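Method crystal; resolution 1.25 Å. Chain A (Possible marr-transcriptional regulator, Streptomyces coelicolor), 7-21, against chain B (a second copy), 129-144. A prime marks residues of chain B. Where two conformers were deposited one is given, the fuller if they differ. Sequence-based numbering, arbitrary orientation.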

ATOM      1  N   MET A   7     -13.731  -8.372   4.482  1.00 12.16           N
ATOM      2  CA  MET A   7     -13.426  -7.103   5.161  0.50 12.06           C
ATOM      3  C   MET A   7     -12.222  -7.273   6.075  1.00 11.99           C
ATOM      4  O   MET A   7     -11.305  -6.434   6.080  1.00 12.66           O
ATOM      5  N   ALA A   8     -12.217  -8.342   6.869  1.00 11.66           N
ATOM      6  CA  ALA A   8     -11.109  -8.602   7.756  1.00 11.93           C
ATOM      7  C   ALA A   8      -9.826  -8.810   6.983  1.00 11.30           C
ATOM      8  O   ALA A   8      -8.762  -8.314   7.378  1.00 11.17           O
ATOM      9  N   ALA A   9      -9.896  -9.542   5.872  1.00 10.51           N
ATOM     10  CA  ALA A   9      -8.696  -9.846   5.087  1.00 10.22           C
ATOM     11  C   ALA A   9      -8.142  -8.606   4.409  1.00  9.83           C
ATOM     12  O   ALA A   9      -6.943  -8.359   4.446  1.00  9.70           O
ATOM     13  N   ILE A  10      -8.993  -7.824   3.748  1.00  9.63           N
ATOM     14  CA  ILE A  10      -8.477  -6.643   3.069  1.00  9.75           C
ATOM     15  C   ILE A  10      -7.880  -5.655   4.069  1.00  9.69           C
ATOM     16  O   ILE A  10      -6.840  -5.075   3.815  1.00 10.43           O
ATOM     17  N   THR A  11      -8.541  -5.458   5.204  1.00 10.59           N
ATOM     18  CA  THR A  11      -8.008  -4.574   6.232  1.00 11.19           C
ATOM     19  C   THR A  11      -6.637  -5.053   6.688  1.00 10.14           C
ATOM     20  O   THR A  11      -5.700  -4.268   6.892  1.00 11.35           O
ATOM     21  N   SER A  12      -6.525  -6.351   6.908  1.00  9.61           N
ATOM     22  CA  SER A  12      -5.271  -6.904   7.338  1.00 10.57           C
ATOM     23  C   SER A  12      -4.133  -6.663   6.339  1.00 10.00           C
ATOM     24  O   SER A  12      -3.025  -6.313   6.749  1.00  9.86           O
ATOM     25  N   ILE A  13      -4.417  -6.880   5.054  1.00  9.35           N
ATOM     26  CA  ILE A  13      -3.420  -6.668   4.009  1.00  9.85           C
ATOM     27  C   ILE A  13      -3.037  -5.187   3.920  1.00 10.22           C
ATOM     28  O   ILE A  13      -1.851  -4.860   3.802  1.00 10.52           O
ATOM     29  N   MET A  14      -4.028  -4.298   3.952  1.00  9.78           N
ATOM     30  CA  MET A  14      -3.798  -2.846   3.868  0.50 10.58           C
ATOM     31  C   MET A  14      -2.919  -2.398   5.034  1.00 10.73           C
ATOM     32  O   MET A  14      -1.963  -1.648   4.860  1.00 10.99           O
ATOM     33  N   ARG A  15      -3.270  -2.857   6.232  1.00  9.33           N
ATOM     34  CA  ARG A  15      -2.506  -2.482   7.425  1.00  9.52           C
ATOM     35  C   ARG A  15      -1.107  -3.051   7.379  1.00 10.02           C
ATOM     36  O   ARG A  15      -0.168  -2.345   7.696  1.00 10.14           O
ATOM     37  N   ALA A  16      -0.961  -4.326   7.016  1.00  9.70           N
ATOM     38  CA  ALA A  16       0.363  -4.914   6.962  1.00  9.63           C
ATOM     39  C   ALA A  16       1.242  -4.148   5.985  1.00  9.90           C
ATOM     40  O   ALA A  16       2.422  -3.895   6.259  1.00 10.16           O
ATOM     41  N   GLN A  17       0.692  -3.773   4.842  1.00  9.89           N
ATOM     42  CA  GLN A  17       1.467  -3.050   3.853  1.00  9.70           C
ATOM     43  C   GLN A  17       1.919  -1.697   4.415  1.00 10.39           C
ATOM     44  O   GLN A  17       3.057  -1.289   4.193  1.00 10.69           O
ATOM     45  N   GLN A  18       1.028  -0.998   5.121  1.00 10.29           N
ATOM     46  CA  GLN A  18       1.341   0.300   5.705  0.50 10.91           C
ATOM     47  C   GLN A  18       2.435   0.194   6.744  1.00 10.47           C
ATOM     48  O   GLN A  18       3.348   0.995   6.787  1.00 11.73           O
ATOM     49  N   ILE A  19       2.319  -0.808   7.599  1.00 10.05           N
ATOM     50  CA  ILE A  19       3.270  -1.009   8.669  1.00 10.18           C
ATOM     51  C   ILE A  19       4.651  -1.311   8.069  1.00 10.74           C
ATOM     52  O   ILE A  19       5.657  -0.687   8.422  1.00 11.62           O
ATOM     53  N   LEU A  20       4.715  -2.262   7.147  1.00 10.48           N
ATOM     54  CA  LEU A  20       5.993  -2.636   6.569  1.00 10.53           C
ATOM     55  C   LEU A  20       6.585  -1.510   5.726  1.00 10.63           C
ATOM     56  O   LEU A  20       7.796  -1.271   5.783  1.00 11.34           O
ATOM     57  N   LEU A  21       5.765  -0.816   4.943  1.00 10.76           N
ATOM     58  CA  LEU A  21       6.279   0.284   4.146  1.00 11.33           C
ATOM     59  C   LEU A  21       6.925   1.335   5.044  1.00 12.50           C
ATOM     60  O   LEU A  21       7.981   1.868   4.711  1.00 12.80           O
TER
ATOM     61  N   GLU B 129      -7.445 -17.163   7.174  1.00 12.66           N
ATOM     62  CA  GLU B 129      -5.998 -17.350   7.295  1.00 13.37           C
ATOM     63  C   GLU B 129      -5.224 -16.044   7.116  1.00 11.77           C
ATOM     64  O   GLU B 129      -4.255 -15.804   7.848  1.00 12.38           O
ATOM     65  N   ILE B 130      -5.618 -15.234   6.146  1.00 11.14           N
ATOM     66  CA  ILE B 130      -4.978 -13.948   5.932  1.00 11.33           C
ATOM     67  C   ILE B 130      -5.066 -13.094   7.201  1.00 10.83           C
ATOM     68  O   ILE B 130      -4.072 -12.557   7.695  1.00 11.31           O
ATOM     69  N   PHE B 131      -6.280 -12.985   7.771  1.00 10.14           N
ATOM     70  CA  PHE B 131      -6.478 -12.261   9.013  1.00 10.10           C
ATOM     71  C   PHE B 131      -5.601 -12.812  10.127  1.00 10.21           C
ATOM     72  O   PHE B 131      -4.905 -12.061  10.833  1.00 10.93           O
ATOM     73  N   ALA B 132      -5.653 -14.119  10.322  1.00 10.68           N
ATOM     74  CA  ALA B 132      -4.953 -14.728  11.452  1.00 11.39           C
ATOM     75  C   ALA B 132      -3.430 -14.552  11.323  1.00 11.05           C
ATOM     76  O   ALA B 132      -2.724 -14.269  12.298  1.00 12.67           O
ATOM     77  N   MET B 133      -2.906 -14.675  10.107  1.00 10.54           N
ATOM     78  CA  MET B 133      -1.475 -14.638   9.912  1.00 11.74           C
ATOM     79  C   MET B 133      -0.898 -13.242  10.034  1.00 11.27           C
ATOM     80  O   MET B 133       0.234 -13.104  10.491  1.00 11.92           O
ATOM     81  N   LEU B 134      -1.654 -12.213   9.654  1.00  9.75           N
ATOM     82  CA  LEU B 134      -1.154 -10.845   9.719  1.00 10.21           C
ATOM     83  C   LEU B 134      -1.465 -10.187  11.078  1.00 10.74           C
ATOM     84  O   LEU B 134      -0.980  -9.097  11.375  1.00 11.38           O
ATOM     85  N   ARG B 135      -2.280 -10.842  11.905  1.00 11.36           N
ATOM     86  CA  ARG B 135      -2.706 -10.242  13.164  1.00 11.85           C
ATOM     87  C   ARG B 135      -1.516  -9.868  14.088  1.00 11.60           C
ATOM     88  O   ARG B 135      -1.507  -8.783  14.665  1.00 11.84           O
ATOM     89  N   PRO B 136      -0.484 -10.742  14.240  1.00 12.10           N
ATOM     90  CA  PRO B 136       0.583 -10.383  15.192  1.00 12.66           C
ATOM     91  C   PRO B 136       1.347  -9.123  14.783  1.00 13.03           C
ATOM     92  O   PRO B 136       1.731  -8.323  15.632  1.00 14.21           O
ATOM     93  N   LEU B 137       1.510  -8.923  13.490  1.00 13.05           N
ATOM     94  CA  LEU B 137       2.173  -7.722  12.998  1.00 13.09           C
ATOM     95  C   LEU B 137       1.355  -6.479  13.382  1.00 12.56           C
ATOM     96  O   LEU B 137       1.882  -5.448  13.802  1.00 14.02           O
ATOM     97  N   ARG B 138       0.035  -6.577  13.236  1.00 11.79           N
ATOM     98  CA  ARG B 138      -0.870  -5.503  13.607  1.00 11.58           C
ATOM     99  C   ARG B 138      -0.931  -5.247  15.127  1.00 11.32           C
ATOM    100  O   ARG B 138      -1.026  -4.104  15.576  1.00 12.31           O
ATOM    101  N   VAL B 139      -0.889  -6.312  15.913  1.00 11.68           N
ATOM    102  CA  VAL B 139      -0.834  -6.171  17.370  1.00 11.82           C
ATOM    103  C   VAL B 139       0.364  -5.334  17.781  1.00 12.50           C
ATOM    104  O   VAL B 139       0.248  -4.401  18.568  1.00 12.51           O
ATOM    105  N   ALA B 140       1.518  -5.636  17.211  1.00 12.70           N
ATOM    106  CA  ALA B 140       2.721  -4.872  17.513  1.00 12.21           C
ATOM    107  C   ALA B 140       2.644  -3.385  17.113  1.00 12.47           C
ATOM    108  O   ALA B 140       3.258  -2.530  17.750  1.00 15.07           O
ATOM    109  N   ALA B 141       1.850  -3.090  16.089  1.00 12.53           N
ATOM    110  CA  ALA B 141       1.638  -1.730  15.652  1.00 13.28           C
ATOM    111  C   ALA B 141       0.604  -0.976  16.482  1.00 13.82           C
ATOM    112  O   ALA B 141       0.383   0.203  16.237  1.00 16.27           O
ATOM    113  N   GLY B 142      -0.072  -1.658  17.408  1.00 13.38           N
ATOM    114  CA  GLY B 142      -1.060  -1.019  18.254  1.00 13.88           C
ATOM    115  C   GLY B 142      -2.494  -1.135  17.757  1.00 13.85           C
ATOM    116  O   GLY B 142      -3.380  -0.511  18.331  1.00 15.48           O
ATOM    117  N   ASP B 143      -2.752  -1.921  16.713  1.00 13.79           N
ATOM    118  CA  ASP B 143      -4.077  -1.923  16.088  1.00 13.55           C
ATOM    119  C   ASP B 143      -5.168  -2.479  17.007  1.00 15.29           C
ATOM    120  O   ASP B 143      -6.347  -2.227  16.786  1.00 18.08           O
ATOM    121  N   PHE B 144      -4.763  -3.252  18.014  1.00 15.01           N
ATOM    122  CA  PHE B 144      -5.691  -3.953  18.896  1.00 14.96           C
ATOM    123  C   PHE B 144      -5.621  -3.465  20.338  1.00 18.20           C
ATOM    124  O   PHE B 144      -6.053  -4.170  21.260  1.00 20.28           O
TER

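The two helices run side by side in roughly the same direction, their axes crossing at 34° and approaching to 8.2 Å, and several small residues of chain A lie along this close pass. Ala8, Ala9, Ser12 and Ala16 all meet the partner, and backbone comes near backbone at Ala9 and Phe131′, whose CA atoms lie 5.1 Å apart. Toward the other end the spacing widens, Ile19 CA to Ala141′ CA being 7.2 Å, and there a longer side chain, Ile19, fills the gap.

The apolar packing sets branched residues of chain B against both small and branched residues of chain A, with Phe131′ meeting Ala8 and Ala141′ meeting Ile19. Ile130′ (m, t) points toward chain A and lays its CG2 4.0 Å from Ala9 CB and 3.8 Å from Ile13 CG1. Ile13 (m, t) leaves its backbone sideways, but its end comes nearer, so that CG1 also lies 4.1 Å from Leu134′ CD1. One turn on, Leu134′ (m, t) places that same CD1 4.0 Å from Ala16 CB, and Leu137′ brings CD2 to 3.8 Å from Ala16 CB. Leu137′ adopts t, p where Leu134′ is m, t; its CD2 also lies 4.1 Å from CG of Leu20 (m, t), and its CG is 4.2 Å from Ile19 CG2. Ile19 (m, t) points toward the partner and reaches with CD1 to 3.6 Å from Ala141′ CB. At the opposite end of the contact, Ala8 CB rests 3.9 Å from CD1 of Phe131′, whose chi1 is t.

Ser12 is the knob of the interface, seated among Ile130′, Phe131′, Leu134′ and Arg138′. Its m rotamer turns the hydroxyl back onto its own helix, where OG donates to Ala8 O at 2.7 Å; OG therefore remains free to accept. A water uses that capacity: it donates to Ser12 OG at 2.8 Å and to Phe131′ O at 2.9 Å, and accepts from Arg138′ NH1 at 3.2 Å. A single water thus joins the knob to two walls of its hole. Thr11, also m, follows the same habit, its OG1 donating to Met7 O at 2.9 Å, while its CG2 lies 3.8 Å from Arg138′ NH2.

Charge is concentrated on Asp143′, just beyond the Schellman turn at Gly142′, whose positive phi suits glycine. Arg15 (m, m, m) binds this carboxylate in a two-pronged salt bridge, with NE to Asp143′ OD2 at 2.9 Å and NH2 to Asp143′ OD1 at 2.8 Å, the N-H...O angles being 164° and 160°. Its remaining nitrogen, NH1, donates to Gln18 OE1 at 2.9 Å, bracing the guanidinium from its own helix. Arg138′ (m, t, p) shares the acceptor: its NE donates to Asp143′ OD2 at 2.9 Å within its own chain, so OD2 accepts from both arginines. The rule is economical: one acid organizes two arginines, whose aliphatic and guanidinium parts also pack together, Arg15 CB lying 3.7 Å from Arg138′ NE.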

ATOM      1  CB  MET A   7     -14.610  -6.621   6.013  0.50 14.57           C
ATOM      2  CG  MET A   7     -15.663  -5.824   5.266  0.50 17.11           C
ATOM      3  SD  MET A   7     -16.912  -5.134   6.390  0.50 20.54           S
ATOM      4  CE  MET A   7     -18.105  -4.461   5.245  0.50 24.23           C
ATOM      5  CB  ALA A   8     -11.418  -9.828   8.596  1.00 15.06           C
ATOM      6  CB  ALA A   9      -8.997 -10.956   4.098  1.00 10.92           C
ATOM      7  CB  ILE A  10      -9.503  -5.985   2.106  1.00 10.12           C
ATOM      8  CG1 ILE A  10      -8.779  -4.950   1.231  1.00 11.21           C
ATOM      9  CG2 ILE A  10     -10.676  -5.346   2.850  1.00 11.66           C
ATOM     10  CD1 ILE A  10      -9.600  -4.367   0.111  1.00 12.46           C
ATOM     11  CB  THR A  11      -8.982  -4.434   7.427  1.00 13.42           C
ATOM     12  OG1 THR A  11     -10.207  -3.885   6.945  1.00 15.78           O
ATOM     13  CG2 THR A  11      -8.380  -3.541   8.519  1.00 16.77           C
ATOM     14  CB  SER A  12      -5.390  -8.423   7.567  1.00 13.41           C
ATOM     15  OG  SER A  12      -6.332  -8.744   8.556  1.00 16.51           O
ATOM     16  CB  ILE A  13      -3.955  -7.216   2.660  1.00  9.28           C
ATOM     17  CG1 ILE A  13      -3.976  -8.749   2.676  1.00 10.23           C
ATOM     18  CG2 ILE A  13      -3.097  -6.689   1.523  1.00 11.96           C
ATOM     19  CD1 ILE A  13      -4.852  -9.373   1.619  1.00 11.55           C
ATOM     20  CB  MET A  14      -5.143  -2.059   3.888  0.50 10.69           C
ATOM     21  CG  MET A  14      -6.036  -2.222   2.660  0.50 10.13           C
ATOM     22  SD  MET A  14      -5.328  -1.536   1.148  0.50 13.66           S
ATOM     23  CE  MET A  14      -6.336  -2.327  -0.112  0.50 17.35           C
ATOM     24  CB  ARG A  15      -3.232  -2.874   8.724  1.00 10.69           C
ATOM     25  CG  ARG A  15      -4.413  -1.974   9.068  1.00 11.78           C
ATOM     26  CD  ARG A  15      -3.981  -0.560   9.391  1.00 13.08           C
ATOM     27  NE  ARG A  15      -3.086  -0.557  10.533  1.00 13.58           N
ATOM     28  CZ  ARG A  15      -1.959   0.138  10.646  1.00 13.27           C
ATOM     29  NH1 ARG A  15      -1.540   0.925   9.665  1.00 14.66           N
ATOM     30  NH2 ARG A  15      -1.231   0.033  11.746  1.00 13.99           N
ATOM     31  CB  ALA A  16       0.282  -6.387   6.577  1.00 10.56           C
ATOM     32  CB  GLN A  17       0.658  -2.888   2.568  1.00 10.51           C
ATOM     33  CG  GLN A  17       1.451  -2.236   1.448  1.00 12.17           C
ATOM     34  CD  GLN A  17       1.326  -0.734   1.349  1.00 15.70           C
ATOM     35  OE1 GLN A  17       0.571  -0.108   2.049  1.00 16.76           O
ATOM     36  NE2 GLN A  17       2.098  -0.154   0.440  1.00 19.89           N
ATOM     37  CB  GLN A  18       0.090   0.907   6.336  0.50 11.79           C
ATOM     38  CG  GLN A  18      -0.885   1.438   5.307  0.50 16.24           C
ATOM     39  CD  GLN A  18      -2.324   1.387   5.767  0.50 19.05           C
ATOM     40  OE1 GLN A  18      -2.602   1.415   6.968  0.50 18.31           O
ATOM     41  NE2 GLN A  18      -3.253   1.285   4.807  0.50 21.30           N
ATOM     42  CB  ILE A  19       2.800  -2.172   9.552  1.00 10.50           C
ATOM     43  CG1 ILE A  19       1.531  -1.789  10.338  1.00 10.94           C
ATOM     44  CG2 ILE A  19       3.907  -2.603  10.498  1.00 12.44           C
ATOM     45  CD1 ILE A  19       0.782  -2.994  10.888  1.00 12.07           C
ATOM     46  CB  LEU A  20       5.854  -3.922   5.742  1.00 10.58           C
ATOM     47  CG  LEU A  20       5.488  -5.161   6.549  1.00 11.14           C
ATOM     48  CD1 LEU A  20       5.315  -6.348   5.605  1.00 14.38           C
ATOM     49  CD2 LEU A  20       6.505  -5.457   7.621  1.00 12.03           C
ATOM     50  CB  LEU A  21       5.182   0.898   3.286  1.00 12.98           C
ATOM     51  CG  LEU A  21       5.623   2.023   2.357  1.00 15.23           C
ATOM     52  CD1 LEU A  21       6.683   1.532   1.369  1.00 20.04           C
ATOM     53  CD2 LEU A  21       4.418   2.607   1.646  1.00 18.48           C
TER
ATOM     54  CB  GLU B 129      -5.479 -18.325   6.229  1.00 17.69           C
ATOM     55  CG  GLU B 129      -5.650 -19.801   6.497  1.00 23.16           C
ATOM     56  CD  GLU B 129      -4.934 -20.253   7.763  1.00 26.21           C
ATOM     57  OE1 GLU B 129      -3.692 -20.299   7.816  1.00 35.66           O
ATOM     58  OE2 GLU B 129      -5.619 -20.532   8.728  1.00 25.43           O
ATOM     59  CB  ILE B 130      -5.558 -13.210   4.724  1.00 11.30           C
ATOM     60  CG1 ILE B 130      -5.175 -13.939   3.432  1.00 13.20           C
ATOM     61  CG2 ILE B 130      -5.102 -11.750   4.726  1.00 13.06           C
ATOM     62  CD1 ILE B 130      -6.000 -13.482   2.250  1.00 17.39           C
ATOM     63  CB  PHE B 131      -7.977 -12.297   9.404  1.00 11.39           C
ATOM     64  CG  PHE B 131      -8.249 -11.709  10.751  1.00 11.50           C
ATOM     65  CD1 PHE B 131      -8.318 -10.327  10.919  1.00 12.77           C
ATOM     66  CD2 PHE B 131      -8.372 -12.542  11.858  1.00 13.14           C
ATOM     67  CE1 PHE B 131      -8.515  -9.794  12.168  1.00 16.20           C
ATOM     68  CE2 PHE B 131      -8.543 -12.000  13.099  1.00 15.88           C
ATOM     69  CZ  PHE B 131      -8.620 -10.639  13.242  1.00 16.10           C
ATOM     70  CB  ALA B 132      -5.329 -16.197  11.599  1.00 13.74           C
ATOM     71  CB  MET B 133      -1.095 -15.199   8.537  1.00 12.42           C
ATOM     72  CG  MET B 133      -1.197 -16.698   8.431  1.00 16.89           C
ATOM     73  SD  MET B 133      -0.190 -17.576   9.624  1.00 19.19           S
ATOM     74  CE  MET B 133       1.421 -16.802   9.413  1.00 22.15           C
ATOM     75  CB  LEU B 134      -1.687 -10.020   8.563  1.00 10.81           C
ATOM     76  CG  LEU B 134      -1.261 -10.515   7.184  1.00 11.09           C
ATOM     77  CD1 LEU B 134      -1.934  -9.722   6.068  1.00 12.68           C
ATOM     78  CD2 LEU B 134       0.259 -10.475   7.026  1.00 12.86           C
ATOM     79  CB  ARG B 135      -3.731 -11.118  13.881  1.00 12.35           C
ATOM     80  CG  ARG B 135      -4.513 -10.367  14.939  1.00 13.36           C
ATOM     81  CD  ARG B 135      -5.543 -11.249  15.600  1.00 15.95           C
ATOM     82  NE  ARG B 135      -6.376 -10.541  16.576  1.00 18.77           N
ATOM     83  CZ  ARG B 135      -6.009 -10.231  17.812  1.00 19.29           C
ATOM     84  NH1 ARG B 135      -4.802 -10.528  18.252  1.00 17.83           N
ATOM     85  NH2 ARG B 135      -6.860  -9.598  18.609  1.00 20.58           N
ATOM     86  CB  PRO B 136       1.481 -11.632  15.220  1.00 15.82           C
ATOM     87  CG  PRO B 136       0.556 -12.742  14.854  1.00 17.37           C
ATOM     88  CD  PRO B 136      -0.381 -12.153  13.825  1.00 13.64           C
ATOM     89  CB  LEU B 137       2.313  -7.823  11.485  1.00 14.81           C
ATOM     90  CG  LEU B 137       3.141  -6.764  10.781  1.00 16.20           C
ATOM     91  CD1 LEU B 137       4.619  -6.861  11.153  1.00 20.12           C
ATOM     92  CD2 LEU B 137       2.956  -6.887   9.273  1.00 17.71           C
ATOM     93  CB  ARG B 138      -2.245  -5.798  13.030  1.00 11.70           C
ATOM     94  CG  ARG B 138      -2.269  -5.730  11.507  1.00 12.31           C
ATOM     95  CD  ARG B 138      -3.648  -6.054  10.972  1.00 12.51           C
ATOM     96  NE  ARG B 138      -4.588  -5.039  11.427  1.00 13.89           N
ATOM     97  CZ  ARG B 138      -5.899  -5.203  11.439  1.00 14.96           C
ATOM     98  NH1 ARG B 138      -6.414  -6.370  11.063  1.00 17.55           N
ATOM     99  NH2 ARG B 138      -6.675  -4.217  11.842  1.00 19.47           N
ATOM    100  CB  VAL B 139      -0.850  -7.530  18.098  1.00 13.70           C
ATOM    101  CG1 VAL B 139      -0.494  -7.350  19.580  1.00 15.46           C
ATOM    102  CG2 VAL B 139      -2.212  -8.187  17.909  1.00 15.46           C
ATOM    103  CB  ALA B 140       3.957  -5.521  16.874  1.00 16.11           C
ATOM    104  CB  ALA B 141       1.229  -1.711  14.186  1.00 14.50           C
ATOM    105  CB  ASP B 143      -4.106  -2.732  14.785  1.00 12.71           C
ATOM    106  CG  ASP B 143      -3.355  -2.096  13.639  1.00 13.67           C
ATOM    107  OD1 ASP B 143      -2.512  -1.221  13.840  1.00 16.31           O
ATOM    108  OD2 ASP B 143      -3.571  -2.584  12.513  1.00 15.09           O
ATOM    109  CB  PHE B 144      -5.482  -5.462  18.783  1.00 15.85           C
ATOM    110  CG  PHE B 144      -5.884  -6.015  17.451  1.00 15.97           C
ATOM    111  CD1 PHE B 144      -7.202  -6.335  17.204  1.00 22.24           C
ATOM    112  CD2 PHE B 144      -4.956  -6.187  16.422  1.00 15.02           C
ATOM    113  CE1 PHE B 144      -7.596  -6.827  15.975  1.00 23.31           C
ATOM    114  CE2 PHE B 144      -5.356  -6.667  15.192  1.00 16.35           C
ATOM    115  CZ  PHE B 144      -6.670  -6.994  14.969  1.00 22.06           C
TER
HETATM  116  O   HOH W   1      -5.002  -9.213  10.927  1.00 14.47           O